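Local coordinates for methyltransferase type 12 (PDB 3JWG), which probably transfers a methyl group from S-adenosyl-L-methionine to the 2'-hydroxyl of the 3'-terminal nucleotide of small RNAs, the chain being its methyltransferase domain, at residues L46-K51 with K84-F89; S91-R96 with Q121-V126. All coordinates share one frame; numbering follows the deposited sequence.

Contact 1: residues L46-K51 with K84-F89; sequences LLLKDK and KRISLF
The backbone oxygen L48 O accepts a hydrogen bond from R85 NH1 at 2.9 Å, with an N-H...O angle of 157°. NH1 approaches somewhat tilted from the carbonyl plane, and the oxygen likewise lies a little out of the guanidinium plane. The arginine chain bends at chi3 (62°), which turns NE off the line of the extended CB-CG-CD part; the guanidinium carried on it then reaches L48 O. On the other terminal nitrogen, R85 NH2 donates a hydrogen bond to F53 O in the loop before strand 55-60; D50 O stands at the guanidinium edge, 2.9 Å from R85 NH2. The cationic group thus sits among carbonyls where the chain leaves helix 42-48, an arrangement that should suit its positive charge. The carboxylate of D50 is turned to another partner, S52 OG; D50 OD1 is 6.2 Å from R85 NH2.

L48 supplies the apolar half. Its CD2 lies over one face of the guanidinium, toward the rim and 3.9 Å above the plane, while the two side chains slide past each other in opposite directions. The other branch, CD1, meets I86 CD1 at 4.0 Å, the leucine and isoleucine crossing at about a right angle. Here the C-terminal end of a helix packs against the start of edge strand 86-90, as helices flank the central sheet in the Rossmann-like methyltransferase fold.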
ATOM      1  N   LEU A  46       3.780  12.472  -1.482  1.00 25.83           N
ATOM      2  CA  LEU A  46       5.113  12.310  -0.909  1.00 25.89           C
ATOM      3  C   LEU A  46       6.126  11.789  -1.919  1.00 25.32           C
ATOM      4  O   LEU A  46       7.293  12.178  -1.897  1.00 25.66           O
ATOM      5  CB  LEU A  46       5.076  11.359   0.294  1.00 25.06           C
ATOM      6  CG  LEU A  46       4.344  11.796   1.566  1.00 26.73           C
ATOM      7  CD1 LEU A  46       4.537  10.722   2.626  1.00 23.66           C
ATOM      8  CD2 LEU A  46       4.883  13.129   2.068  1.00 25.13           C
ATOM      9  N   LEU A  47       5.683  10.891  -2.790  1.00 25.53           N
ATOM     10  CA  LEU A  47       6.561  10.326  -3.808  1.00 25.82           C
ATOM     11  C   LEU A  47       7.029  11.403  -4.792  1.00 26.22           C
ATOM     12  O   LEU A  47       8.196  11.427  -5.198  1.00 24.80           O
ATOM     13  CB  LEU A  47       5.835   9.200  -4.553  1.00 22.83           C
ATOM     14  CG  LEU A  47       5.609   7.930  -3.724  1.00 23.52           C
ATOM     15  CD1 LEU A  47       4.772   6.927  -4.510  1.00 21.90           C
ATOM     16  CD2 LEU A  47       6.966   7.325  -3.350  1.00 19.82           C
ATOM     17  N   LEU A  48       6.118  12.301  -5.157  1.00 27.67           N
ATOM     18  CA  LEU A  48       6.431  13.387  -6.083  1.00 30.12           C
ATOM     19  C   LEU A  48       7.478  14.356  -5.530  1.00 32.84           C
ATOM     20  O   LEU A  48       8.172  15.034  -6.291  1.00 33.89           O
ATOM     21  CB  LEU A  48       5.157  14.157  -6.442  1.00 30.45           C
ATOM     22  CG  LEU A  48       4.197  13.492  -7.438  1.00 31.57           C
ATOM     23  CD1 LEU A  48       2.885  14.269  -7.496  1.00 30.27           C
ATOM     24  CD2 LEU A  48       4.854  13.443  -8.820  1.00 33.17           C
ATOM     25  N   LYS A  49       7.601  14.416  -4.209  1.00 33.87           N
ATOM     26  CA  LYS A  49       8.569  15.315  -3.595  1.00 35.68           C
ATOM     27  C   LYS A  49       9.989  14.763  -3.661  1.00 35.47           C
ATOM     28  O   LYS A  49      10.948  15.469  -3.350  1.00 37.68           O
ATOM     29  CB  LYS A  49       8.174  15.600  -2.144  1.00 36.43           C
ATOM     30  CG  LYS A  49       6.774  16.172  -2.000  1.00 36.77           C
ATOM     31  CD  LYS A  49       6.468  16.533  -0.558  1.00 38.67           C
ATOM     32  CE  LYS A  49       5.009  16.921  -0.382  1.00 39.45           C
ATOM     33  NZ  LYS A  49       4.608  18.048  -1.269  1.00 40.59           N
ATOM     34  N   ASP A  50      10.126  13.505  -4.071  1.00 34.96           N
ATOM     35  CA  ASP A  50      11.442  12.879  -4.191  1.00 33.86           C
ATOM     36  C   ASP A  50      11.715  12.597  -5.672  1.00 33.47           C
ATOM     37  O   ASP A  50      11.122  11.693  -6.261  1.00 31.74           O
ATOM     38  CB  ASP A  50      11.478  11.575  -3.388  1.00 34.46           C
ATOM     39  CG  ASP A  50      12.885  11.045  -3.201  1.00 35.34           C
ATOM     40  OD1 ASP A  50      13.618  10.930  -4.202  1.00 36.62           O
ATOM     41  OD2 ASP A  50      13.261  10.735  -2.051  1.00 37.34           O
ATOM     42  N   LYS A  51      12.625  13.367  -6.266  1.00 32.66           N
ATOM     43  CA  LYS A  51      12.949  13.230  -7.688  1.00 31.99           C
ATOM     44  C   LYS A  51      13.451  11.858  -8.143  1.00 29.43           C
ATOM     45  O   LYS A  51      13.513  11.592  -9.342  1.00 27.77           O
ATOM     46  CB  LYS A  51      13.976  14.291  -8.103  1.00 35.96           C
ATOM     47  CG  LYS A  51      15.359  14.080  -7.502  1.00 39.96           C
ATOM     48  CD  LYS A  51      16.399  14.971  -8.165  1.00 42.90           C
ATOM     49  CE  LYS A  51      17.780  14.740  -7.568  1.00 43.97           C
ATOM     50  NZ  LYS A  51      18.835  15.511  -8.288  1.00 45.84           N
ATOM     51  N   LYS A  84       4.449  14.364 -16.208  1.00 27.79           N
ATOM     52  CA  LYS A  84       4.861  13.143 -16.894  1.00 28.72           C
ATOM     53  C   LYS A  84       5.280  12.014 -15.953  1.00 28.14           C
ATOM     54  O   LYS A  84       5.406  10.862 -16.373  1.00 29.21           O
ATOM     55  CB  LYS A  84       6.003  13.454 -17.864  1.00 31.44           C
ATOM     56  CG  LYS A  84       5.595  14.397 -18.993  1.00 36.13           C
ATOM     57  CD  LYS A  84       6.784  14.806 -19.857  1.00 38.69           C
ATOM     58  CE  LYS A  84       6.353  15.788 -20.943  1.00 41.81           C
ATOM     59  NZ  LYS A  84       7.489  16.207 -21.815  1.00 43.27           N
ATOM     60  N   ARG A  85       5.485  12.341 -14.681  1.00 26.89           N
ATOM     61  CA  ARG A  85       5.900  11.349 -13.696  1.00 26.91           C
ATOM     62  C   ARG A  85       4.727  10.613 -13.058  1.00 27.14           C
ATOM     63  O   ARG A  85       4.886   9.498 -12.567  1.00 26.09           O
ATOM     64  CB  ARG A  85       6.695  12.012 -12.571  1.00 26.85           C
ATOM     65  CG  ARG A  85       7.956  12.754 -12.988  1.00 26.24           C
ATOM     66  CD  ARG A  85       8.468  13.554 -11.800  1.00 28.97           C
ATOM     67  NE  ARG A  85       8.826  12.688 -10.679  1.00 28.48           N
ATOM     68  CZ  ARG A  85       8.926  13.091  -9.416  1.00 29.65           C
ATOM     69  NH1 ARG A  85       8.686  14.357  -9.094  1.00 28.71           N
ATOM     70  NH2 ARG A  85       9.286  12.229  -8.471  1.00 29.26           N
ATOM     71  N   ILE A  86       3.551  11.231 -13.066  1.00 26.75           N
ATOM     72  CA  ILE A  86       2.396  10.628 -12.418  1.00 26.03           C
ATOM     73  C   ILE A  86       1.238  10.207 -13.319  1.00 26.42           C
ATOM     74  O   ILE A  86       0.910  10.870 -14.310  1.00 26.87           O
ATOM     75  CB  ILE A  86       1.868  11.576 -11.318  1.00 25.90           C
ATOM     76  CG1 ILE A  86       0.805  10.875 -10.471  1.00 26.11           C
ATOM     77  CG2 ILE A  86       1.297  12.828 -11.948  1.00 28.30           C
ATOM     78  CD1 ILE A  86       0.500  11.605  -9.178  1.00 27.97           C
ATOM     79  N   SER A  87       0.621   9.093 -12.944  1.00 24.34           N
ATOM     80  CA  SER A  87      -0.508   8.526 -13.666  1.00 25.57           C
ATOM     81  C   SER A  87      -1.533   7.971 -12.676  1.00 24.93           C
ATOM     82  O   SER A  87      -1.171   7.465 -11.612  1.00 21.46           O
ATOM     83  CB  SER A  87      -0.024   7.406 -14.585  1.00 23.88           C
ATOM     84  OG  SER A  87      -1.116   6.656 -15.081  1.00 32.73           O
ATOM     85  N   LEU A  88      -2.809   8.071 -13.029  1.00 25.69           N
ATOM     86  CA  LEU A  88      -3.883   7.566 -12.176  1.00 27.60           C
ATOM     87  C   LEU A  88      -4.923   6.874 -13.037  1.00 27.98           C
ATOM     88  O   LEU A  88      -5.230   7.342 -14.131  1.00 28.30           O
ATOM     89  CB  LEU A  88      -4.564   8.716 -11.425  1.00 29.34           C
ATOM     90  CG  LEU A  88      -3.790   9.530 -10.390  1.00 29.87           C
ATOM     91  CD1 LEU A  88      -4.579  10.783 -10.046  1.00 33.44           C
ATOM     92  CD2 LEU A  88      -3.547   8.701  -9.151  1.00 31.23           C
ATOM     93  N   PHE A  89      -5.457   5.754 -12.559  1.00 27.64           N
ATOM     94  CA  PHE A  89      -6.499   5.052 -13.300  1.00 27.72           C
ATOM     95  C   PHE A  89      -7.332   4.165 -12.386  1.00 28.28           C
ATOM     96  O   PHE A  89      -6.894   3.785 -11.297  1.00 25.78           O
ATOM     97  CB  PHE A  89      -5.907   4.251 -14.475  1.00 27.03           C
ATOM     98  CG  PHE A  89      -5.146   3.017 -14.080  1.00 24.38           C
ATOM     99  CD1 PHE A  89      -5.802   1.799 -13.920  1.00 23.96           C
ATOM    100  CD2 PHE A  89      -3.762   3.057 -13.933  1.00 24.17           C
ATOM    101  CE1 PHE A  89      -5.090   0.636 -13.629  1.00 24.10           C
ATOM    102  CE2 PHE A  89      -3.039   1.903 -13.642  1.00 22.18           C
ATOM    103  CZ  PHE A  89      -3.703   0.689 -13.490  1.00 25.19           C
TER

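Contact 2: residues S91-R96 with Q121-V126; sequences SSLVYR and QAFEKV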
ATOM      1  N   SER A  91      -9.514   0.744 -11.322  1.00 28.01           N
ATOM      2  CA  SER A  91      -9.426  -0.701 -11.458  1.00 28.03           C
ATOM      3  C   SER A  91     -10.109  -1.386 -10.286  1.00 29.07           C
ATOM      4  O   SER A  91     -10.102  -0.872  -9.169  1.00 28.87           O
ATOM      5  CB  SER A  91      -7.970  -1.163 -11.518  1.00 28.23           C
ATOM      6  OG  SER A  91      -7.907  -2.582 -11.527  1.00 28.13           O
ATOM      7  N   SER A  92     -10.693  -2.551 -10.550  1.00 29.53           N
ATOM      8  CA  SER A  92     -11.380  -3.309  -9.517  1.00 32.25           C
ATOM      9  C   SER A  92     -10.388  -4.173  -8.736  1.00 33.33           C
ATOM     10  O   SER A  92     -10.756  -4.797  -7.745  1.00 33.64           O
ATOM     11  CB  SER A  92     -12.460  -4.196 -10.141  1.00 31.02           C
ATOM     12  OG  SER A  92     -11.887  -5.222 -10.936  1.00 35.02           O
ATOM     13  N   LEU A  93      -9.138  -4.205  -9.196  1.00 33.08           N
ATOM     14  CA  LEU A  93      -8.082  -4.980  -8.543  1.00 33.02           C
ATOM     15  C   LEU A  93      -8.429  -6.466  -8.473  1.00 34.86           C
ATOM     16  O   LEU A  93      -8.170  -7.134  -7.470  1.00 35.96           O
ATOM     17  CB  LEU A  93      -7.840  -4.436  -7.133  1.00 30.78           C
ATOM     18  CG  LEU A  93      -7.500  -2.944  -7.042  1.00 28.72           C
ATOM     19  CD1 LEU A  93      -7.473  -2.492  -5.586  1.00 29.13           C
ATOM     20  CD2 LEU A  93      -6.159  -2.693  -7.709  1.00 29.57           C
ATOM     21  N   VAL A  94      -9.002  -6.989  -9.550  1.00 36.04           N
ATOM     22  CA  VAL A  94      -9.391  -8.390  -9.586  1.00 36.61           C
ATOM     23  C   VAL A  94      -8.870  -9.103 -10.824  1.00 36.97           C
ATOM     24  O   VAL A  94      -8.632 -10.309 -10.797  1.00 36.78           O
ATOM     25  CB  VAL A  94     -10.935  -8.526  -9.546  1.00 38.61           C
ATOM     26  CG1 VAL A  94     -11.343  -9.992  -9.655  1.00 39.35           C
ATOM     27  CG2 VAL A  94     -11.472  -7.913  -8.263  1.00 38.42           C
ATOM     28  N   TYR A  95      -8.676  -8.356 -11.904  1.00 36.89           N
ATOM     29  CA  TYR A  95      -8.213  -8.952 -13.148  1.00 37.48           C
ATOM     30  C   TYR A  95      -6.802  -8.555 -13.562  1.00 35.48           C
ATOM     31  O   TYR A  95      -6.245  -7.577 -13.068  1.00 35.02           O
ATOM     32  CB  TYR A  95      -9.194  -8.603 -14.269  1.00 40.18           C
ATOM     33  CG  TYR A  95     -10.614  -9.003 -13.952  1.00 43.49           C
ATOM     34  CD1 TYR A  95     -10.991 -10.345 -13.926  1.00 45.13           C
ATOM     35  CD2 TYR A  95     -11.574  -8.042 -13.637  1.00 44.69           C
ATOM     36  CE1 TYR A  95     -12.292 -10.723 -13.589  1.00 47.53           C
ATOM     37  CE2 TYR A  95     -12.876  -8.408 -13.298  1.00 46.85           C
ATOM     38  CZ  TYR A  95     -13.225  -9.749 -13.276  1.00 47.50           C
ATOM     39  OH  TYR A  95     -14.507 -10.115 -12.931  1.00 50.64           O
ATOM     40  N   ARG A  96      -6.238  -9.337 -14.475  1.00 35.60           N
ATOM     41  CA  ARG A  96      -4.902  -9.094 -15.000  1.00 35.92           C
ATOM     42  C   ARG A  96      -4.956  -7.873 -15.908  1.00 34.49           C
ATOM     43  O   ARG A  96      -5.345  -7.978 -17.068  1.00 37.61           O
ATOM     44  CB  ARG A  96      -4.425 -10.303 -15.809  1.00 38.65           C
ATOM     45  CG  ARG A  96      -3.070 -10.114 -16.480  1.00 42.87           C
ATOM     46  CD  ARG A  96      -1.922 -10.386 -15.522  1.00 47.26           C
ATOM     47  NE  ARG A  96      -0.624  -9.992 -16.064  1.00 49.72           N
ATOM     48  CZ  ARG A  96      -0.155  -8.748 -16.058  1.00 50.18           C
ATOM     49  NH1 ARG A  96      -0.876  -7.763 -15.534  1.00 48.73           N
ATOM     50  NH2 ARG A  96       1.037  -8.488 -16.575  1.00 52.08           N
ATOM     51  N   GLN A 121      -8.208 -13.088  -2.086  1.00 16.75           N
ATOM     52  CA  GLN A 121      -7.508 -14.092  -2.878  1.00 19.36           C
ATOM     53  C   GLN A 121      -7.269 -13.572  -4.300  1.00 18.30           C
ATOM     54  O   GLN A 121      -6.192 -13.747  -4.869  1.00 18.02           O
ATOM     55  CB  GLN A 121      -8.310 -15.403  -2.893  1.00 21.35           C
ATOM     56  CG  GLN A 121      -8.276 -16.138  -1.543  1.00 30.79           C
ATOM     57  CD  GLN A 121      -9.077 -17.434  -1.528  1.00 35.34           C
ATOM     58  OE1 GLN A 121      -8.863 -18.321  -2.354  1.00 38.79           O
ATOM     59  NE2 GLN A 121      -9.997 -17.549  -0.578  1.00 35.79           N
ATOM     60  N   ALA A 122      -8.273 -12.913  -4.867  1.00 18.61           N
ATOM     61  CA  ALA A 122      -8.142 -12.360  -6.207  1.00 17.46           C
ATOM     62  C   ALA A 122      -7.055 -11.279  -6.199  1.00 16.80           C
ATOM     63  O   ALA A 122      -6.200 -11.242  -7.084  1.00 17.35           O
ATOM     64  CB  ALA A 122      -9.475 -11.772  -6.661  1.00 19.64           C
ATOM     65  N   PHE A 123      -7.087 -10.408  -5.192  1.00 15.95           N
ATOM     66  CA  PHE A 123      -6.101  -9.340  -5.079  1.00 16.63           C
ATOM     67  C   PHE A 123      -4.678  -9.893  -4.925  1.00 15.15           C
ATOM     68  O   PHE A 123      -3.725  -9.321  -5.460  1.00 15.23           O
ATOM     69  CB  PHE A 123      -6.433  -8.426  -3.893  1.00 16.75           C
ATOM     70  CG  PHE A 123      -5.461  -7.286  -3.718  1.00 18.52           C
ATOM     71  CD1 PHE A 123      -5.369  -6.278  -4.673  1.00 18.78           C
ATOM     72  CD2 PHE A 123      -4.628  -7.231  -2.604  1.00 18.55           C
ATOM     73  CE1 PHE A 123      -4.461  -5.225  -4.522  1.00 21.83           C
ATOM     74  CE2 PHE A 123      -3.715  -6.185  -2.439  1.00 20.70           C
ATOM     75  CZ  PHE A 123      -3.629  -5.180  -3.398  1.00 18.41           C
ATOM     76  N   GLU A 124      -4.534 -10.996  -4.191  1.00 14.74           N
ATOM     77  CA  GLU A 124      -3.228 -11.622  -3.992  1.00 16.00           C
ATOM     78  C   GLU A 124      -2.619 -12.014  -5.338  1.00 17.25           C
ATOM     79  O   GLU A 124      -1.431 -11.797  -5.580  1.00 17.20           O
ATOM     80  CB  GLU A 124      -3.358 -12.881  -3.125  1.00 18.77           C
ATOM     81  CG  GLU A 124      -3.822 -12.634  -1.697  1.00 20.22           C
ATOM     82  CD  GLU A 124      -4.043 -13.928  -0.929  1.00 21.61           C
ATOM     83  OE1 GLU A 124      -3.980 -15.012  -1.547  1.00 22.05           O
ATOM     84  OE2 GLU A 124      -4.280 -13.859   0.292  1.00 22.99           O
ATOM     85  N   LYS A 125      -3.433 -12.614  -6.204  1.00 20.73           N
ATOM     86  CA  LYS A 125      -2.959 -13.018  -7.525  1.00 23.43           C
ATOM     87  C   LYS A 125      -2.539 -11.778  -8.300  1.00 24.00           C
ATOM     88  O   LYS A 125      -1.448 -11.726  -8.875  1.00 26.30           O
ATOM     89  CB  LYS A 125      -4.058 -13.739  -8.307  1.00 26.57           C
ATOM     90  CG  LYS A 125      -4.417 -15.120  -7.799  1.00 34.49           C
ATOM     91  CD  LYS A 125      -5.419 -15.779  -8.737  1.00 38.70           C
ATOM     92  CE  LYS A 125      -5.833 -17.161  -8.257  1.00 41.75           C
ATOM     93  NZ  LYS A 125      -6.846 -17.766  -9.182  1.00 44.56           N
ATOM     94  N   VAL A 126      -3.414 -10.778  -8.316  1.00 22.65           N
ATOM     95  CA  VAL A 126      -3.124  -9.532  -9.022  1.00 22.93           C
ATOM     96  C   VAL A 126      -1.808  -8.916  -8.546  1.00 22.26           C
ATOM     97  O   VAL A 126      -0.994  -8.434  -9.346  1.00 21.83           O
ATOM     98  CB  VAL A 126      -4.248  -8.487  -8.802  1.00 23.36           C
ATOM     99  CG1 VAL A 126      -3.835  -7.143  -9.404  1.00 25.82           C
ATOM    100  CG2 VAL A 126      -5.544  -8.972  -9.434  1.00 25.19           C
TER
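With its chi1 near 180°, F123 carries CG anti to its backbone N, and chi2 (66°) turns CD1 to 3.9 Å from L93 CB. The leucine meets the ring obliquely through the root of its side chain, and L93 O lies 4.0 Å from the same CD1 atom. V126, one turn further along the helix, has CG1 anti to its own N (chi1 173°) and CG2 beside it. That second methyl presses on the loop backbone, 3.6 Å from V94 C, and also lies near L93 O and Y95 O. A122 CB, one turn before V126, touches V94 CG1 at 4.0 Å. The same valine methyl covers the centre of one face of the Y95 ring from within the loop, 4.0 Å above its plane.

The loop has its own brace: S91 OG accepts a hydrogen bond of 3.1 Å from L93 N, an ST turn that ends on L93, the first loop residue to meet the helix. Beyond the pair, L93 also packs on V59 and V61, F123 on L115 and V126 on F100, which ties the interface into the surrounding core.

No hydrogen bond joins the loop to helix 117-131 in this contact. Cohesion therefore rests on van der Waals packing of methyl, methylene and aromatic groups against one another and against loop backbone, with little directional restraint between the two segments.

In the fold
Contact 1 closes before contact 2 opens along the chain, and their centres lie 23 Å apart with no touch between them beyond the adjoining sequence. Strand 86-90, outermost on its side of the mixed sheet, links the two: helix 42-48 packs near its start in contact 1, and the loop leaving its end meets helix 117-131 in contact 2. Both belong to the methyltransferase domain. The bound magnesium ion, at G37 and I109, is about 9 Å from the side chain of L93 in contact 2. Contact 1 joins a helix to the edge strand, contact 2 the loop after that strand to a helix; neither includes a magnesium ligand.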